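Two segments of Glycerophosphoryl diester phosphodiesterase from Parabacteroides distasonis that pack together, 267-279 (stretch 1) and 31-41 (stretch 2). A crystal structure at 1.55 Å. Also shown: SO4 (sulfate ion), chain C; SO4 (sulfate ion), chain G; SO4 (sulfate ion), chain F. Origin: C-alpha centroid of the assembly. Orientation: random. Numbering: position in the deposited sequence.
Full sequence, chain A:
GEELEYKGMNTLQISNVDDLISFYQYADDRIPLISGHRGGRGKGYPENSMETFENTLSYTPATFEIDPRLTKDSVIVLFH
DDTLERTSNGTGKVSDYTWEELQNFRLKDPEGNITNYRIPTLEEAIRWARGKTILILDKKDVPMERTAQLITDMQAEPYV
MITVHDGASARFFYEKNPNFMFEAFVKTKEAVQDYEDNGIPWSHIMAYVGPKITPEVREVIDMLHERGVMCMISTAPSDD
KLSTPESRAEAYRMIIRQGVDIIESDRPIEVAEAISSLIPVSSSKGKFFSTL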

# COMPACT_ATOMS: atom_id res chain seq x y z
N ARG A 267 -0.24 20.48 9.12
CA ARG A 267 -0.46 21.78 9.70
C ARG A 267 -0.33 22.91 8.67
O ARG A 267 0.44 23.83 8.87
CB ARG A 267 0.55 22.02 10.82
CG ARG A 267 0.58 20.96 11.92
CD ARG A 267 1.70 21.29 12.91
NE ARG A 267 1.83 20.28 13.97
CZ ARG A 267 1.12 20.25 15.09
NH1 ARG A 267 0.21 21.18 15.34
NH2 ARG A 267 1.33 19.30 16.00
N PRO A 268 -1.09 22.83 7.57
CA PRO A 268 -0.90 23.80 6.48
C PRO A 268 -1.08 25.28 6.85
O PRO A 268 -0.48 26.17 6.23
CB PRO A 268 -1.96 23.37 5.46
CG PRO A 268 -3.00 22.64 6.28
CD PRO A 268 -2.22 21.91 7.30
N ILE A 269 -1.95 25.56 7.83
CA ILE A 269 -2.19 26.93 8.30
C ILE A 269 -0.95 27.41 9.03
O ILE A 269 -0.51 28.55 8.85
CB ILE A 269 -3.45 27.07 9.16
CG1 ILE A 269 -4.69 26.62 8.36
CG2 ILE A 269 -3.62 28.58 9.63
CD1 ILE A 269 -5.90 26.40 9.22
N GLU A 270 -0.33 26.54 9.82
CA GLU A 270 0.91 26.95 10.49
C GLU A 270 2.00 27.18 9.46
O GLU A 270 2.83 28.11 9.61
CB GLU A 270 1.38 25.89 11.49
CG GLU A 270 0.58 25.80 12.73
CD GLU A 270 1.25 24.90 13.78
OE1 GLU A 270 2.48 24.89 13.90
OE2 GLU A 270 0.52 24.20 14.48
N VAL A 271 2.05 26.33 8.43
CA VAL A 271 3.03 26.49 7.36
C VAL A 271 2.83 27.87 6.71
O VAL A 271 3.79 28.63 6.54
CB VAL A 271 2.99 25.37 6.31
CG1 VAL A 271 4.02 25.66 5.21
CG2 VAL A 271 3.32 24.05 6.95
N ALA A 272 1.58 28.19 6.40
CA ALA A 272 1.25 29.48 5.78
C ALA A 272 1.69 30.64 6.63
O ALA A 272 2.31 31.57 6.14
CB ALA A 272 -0.26 29.58 5.52
N GLU A 273 1.35 30.63 7.92
CA GLU A 273 1.78 31.70 8.82
C GLU A 273 3.31 31.81 8.91
O GLU A 273 3.85 32.92 8.91
CB GLU A 273 1.11 31.55 10.20
CG GLU A 273 -0.40 31.72 10.03
CD GLU A 273 -1.24 31.71 11.28
OE1 GLU A 273 -0.65 31.67 12.39
OE2 GLU A 273 -2.50 31.79 11.13
N ALA A 274 3.99 30.65 8.95
CA ALA A 274 5.46 30.66 9.10
C ALA A 274 6.19 31.23 7.87
O ALA A 274 7.18 31.94 8.03
CB ALA A 274 5.97 29.24 9.36
N ILE A 275 5.69 30.91 6.67
CA ILE A 275 6.36 31.27 5.42
C ILE A 275 5.79 32.49 4.73
O ILE A 275 6.27 32.85 3.67
CB ILE A 275 6.50 30.10 4.45
CG1 ILE A 275 5.19 29.77 3.69
CG2 ILE A 275 7.05 28.84 5.21
CD1 ILE A 275 5.35 28.67 2.72
N SER A 276 4.81 33.16 5.37
CA SER A 276 4.13 34.30 4.72
C SER A 276 5.14 35.36 4.25
O SER A 276 5.02 35.93 3.15
CB SER A 276 3.09 34.92 5.68
OG SER A 276 3.66 35.49 6.85
N SER A 277 6.14 35.63 5.09
CA SER A 277 7.16 36.63 4.76
C SER A 277 8.10 36.24 3.63
O SER A 277 8.88 37.07 3.18
CB SER A 277 7.99 36.96 6.01
OG SER A 277 8.87 35.89 6.23
N LEU A 278 8.04 34.98 3.20
CA LEU A 278 8.83 34.46 2.11
C LEU A 278 8.05 34.46 0.76
O LEU A 278 8.61 34.12 -0.26
CB LEU A 278 9.32 33.05 2.46
CG LEU A 278 10.14 32.94 3.77
CD1 LEU A 278 10.59 31.47 3.96
CD2 LEU A 278 11.30 33.88 3.81
N ILE A 279 6.78 34.83 0.77
CA ILE A 279 5.94 34.82 -0.43
C ILE A 279 6.28 36.07 -1.19
O ILE A 279 6.18 37.20 -0.67
CB ILE A 279 4.43 34.73 -0.08
CG1 ILE A 279 4.11 33.47 0.74
CG2 ILE A 279 3.55 34.81 -1.36
CD1 ILE A 279 4.63 32.12 0.21
S SO4 C . 0.41 8.95 4.89
O1 SO4 C . -0.94 9.51 4.79
O2 SO4 C . 1.27 9.70 3.97
O3 SO4 C . 0.96 9.06 6.25
O4 SO4 C . 0.30 7.50 4.62
S SO4 G . -0.59 10.17 12.52
O1 SO4 G . -1.17 10.60 13.80
O2 SO4 G . -0.93 11.15 11.49
O3 SO4 G . 0.86 10.07 12.66
O4 SO4 G . -1.14 8.89 12.05
S SO4 F . 1.85 15.62 16.65
O1 SO4 F . 0.87 16.17 17.59
O2 SO4 F . 2.55 16.71 15.97
O3 SO4 F . 2.81 14.79 17.37
O4 SO4 F . 1.15 14.77 15.68
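Stretch 2 (31-41) IPLISGHRGGR

This is a largely apolar packing of a strand and its flanks on a helix, in which the short strand runs nearly antiparallel to the helix and no hydrogen bond crosses between them. The strand, Leu 33 to Gly 36, is extended and passes the helix that begins at Pro 268 with an axis separation of 8.6 Å and an angle of 165° between their N-to-C directions. The register agrees with the near-antiparallel course: Gly 36 lies by Pro 268, with CA atoms 5.5 Å apart, and Ile 31 lies by Ile 279, at 6.1 Å between CA atoms.

An alternation that begins just before the strand selects the inward faces: Pro 32 and Ile 34 point toward stretch 1, Leu 33 and Ser 35 away. Ile 34 is the centerpiece, with the largest area covered in the contact. Ile 34 CG2 lies 3.6 Å from Pro 268 CB, while Ile 34 CD1 reaches 3.8 Å from Val 271 CG1 and 3.6 Å from Ala 272 CB. The three partners are i, i+3 and i+4, so one branched side chain spans the first turn of the helix. Ile 34 CD1 also lies 3.4 Å from Ala 272 N, against the helix backbone.

One turn further on, Ile 275 CD1 packs 4.0 Å from Pro 32 CB. Beyond it, Ile 279 turns the end of its side chain inward, bringing Ile 279 CD1 to 3.7 Å from Pro 32 CD and Ile 279 CG2 to 4.2 Å from Ile 31 CG2.

At the opposite end the rule is absence of bulk. After the strand the chain turns, with Gly 40 N hydrogen-bonded to His 37 O at 2.8 Å, and Gly 40 CA rests 3.7 Å from Pro 268 CD. A CB on Gly 40 would come to 2.8 Å from Pro 268 CG, a clash, and its positive phi also favours glycine.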

# COMPACT_ATOMS: atom_id res chain seq x y z
N ILE A 31 6.18 30.83 -6.52
CA ILE A 31 5.59 31.08 -5.20
C ILE A 31 5.66 29.77 -4.40
O ILE A 31 5.21 28.73 -4.90
CB ILE A 31 4.13 31.54 -5.34
CG1 ILE A 31 4.12 32.94 -5.98
CG2 ILE A 31 3.37 31.57 -3.99
CD1 ILE A 31 2.75 33.40 -6.30
N PRO A 32 6.16 29.84 -3.16
CA PRO A 32 6.15 28.62 -2.34
C PRO A 32 4.73 28.10 -2.21
O PRO A 32 3.81 28.90 -1.95
CB PRO A 32 6.69 29.11 -0.98
CG PRO A 32 7.61 30.24 -1.35
CD PRO A 32 6.89 30.93 -2.52
N LEU A 33 4.57 26.78 -2.34
CA LEU A 33 3.26 26.13 -2.32
C LEU A 33 3.02 25.30 -1.06
O LEU A 33 3.97 24.81 -0.45
CB LEU A 33 3.09 25.28 -3.56
CG LEU A 33 3.14 26.03 -4.86
CD1 LEU A 33 2.87 25.03 -6.01
CD2 LEU A 33 2.14 27.24 -4.96
N ILE A 34 1.77 25.13 -0.66
CA ILE A 34 1.40 24.33 0.49
C ILE A 34 0.36 23.30 0.08
O ILE A 34 -0.60 23.58 -0.69
CB ILE A 34 0.82 25.20 1.60
CG1 ILE A 34 1.81 26.26 2.10
CG2 ILE A 34 0.38 24.36 2.84
CD1 ILE A 34 1.26 27.28 3.16
N SER A 35 0.56 22.09 0.57
CA SER A 35 -0.41 21.00 0.37
C SER A 35 -0.81 20.43 1.71
O SER A 35 0.05 20.19 2.56
CB SER A 35 0.20 19.94 -0.56
OG SER A 35 -0.76 19.01 -1.01
N GLY A 36 -2.11 20.26 1.93
CA GLY A 36 -2.65 19.72 3.15
C GLY A 36 -2.57 18.23 3.12
O GLY A 36 -3.31 17.58 2.37
N HIS A 37 -1.69 17.66 3.93
CA HIS A 37 -1.61 16.21 4.14
C HIS A 37 -2.88 15.65 4.75
O HIS A 37 -3.33 16.07 5.84
CB HIS A 37 -0.43 15.90 5.05
CG HIS A 37 -0.14 14.44 5.22
ND1 HIS A 37 -0.33 13.77 6.41
CD2 HIS A 37 0.38 13.52 4.36
CE1 HIS A 37 0.06 12.51 6.29
NE2 HIS A 37 0.51 12.34 5.06
N ARG A 38 -3.44 14.66 4.05
CA ARG A 38 -4.70 14.01 4.42
C ARG A 38 -5.74 15.07 4.63
O ARG A 38 -6.60 14.91 5.49
CB ARG A 38 -4.57 13.12 5.68
CG ARG A 38 -3.54 12.01 5.64
CD ARG A 38 -3.55 11.21 6.94
NE ARG A 38 -2.38 10.35 7.17
CZ ARG A 38 -1.97 9.94 8.37
NH1 ARG A 38 -2.63 10.27 9.47
NH2 ARG A 38 -0.88 9.17 8.48
N GLY A 39 -5.63 16.19 3.91
CA GLY A 39 -6.44 17.35 4.03
C GLY A 39 -6.05 18.47 4.97
O GLY A 39 -6.66 19.50 4.97
N GLY A 40 -4.99 18.28 5.77
CA GLY A 40 -4.72 19.15 6.93
C GLY A 40 -5.61 18.74 8.10
O GLY A 40 -6.64 18.07 7.91
N ARG A 41 -5.23 19.13 9.31
CA ARG A 41 -6.03 18.88 10.48
C ARG A 41 -5.68 19.84 11.60
O ARG A 41 -4.63 20.50 11.58
CB ARG A 41 -5.83 17.47 10.97
CG ARG A 41 -4.41 17.21 11.50
CD ARG A 41 -4.09 15.72 11.64
NE ARG A 41 -2.81 15.54 12.31
CZ ARG A 41 -2.15 14.38 12.44
NH1 ARG A 41 -2.60 13.26 11.88
NH2 ARG A 41 -0.99 14.36 13.09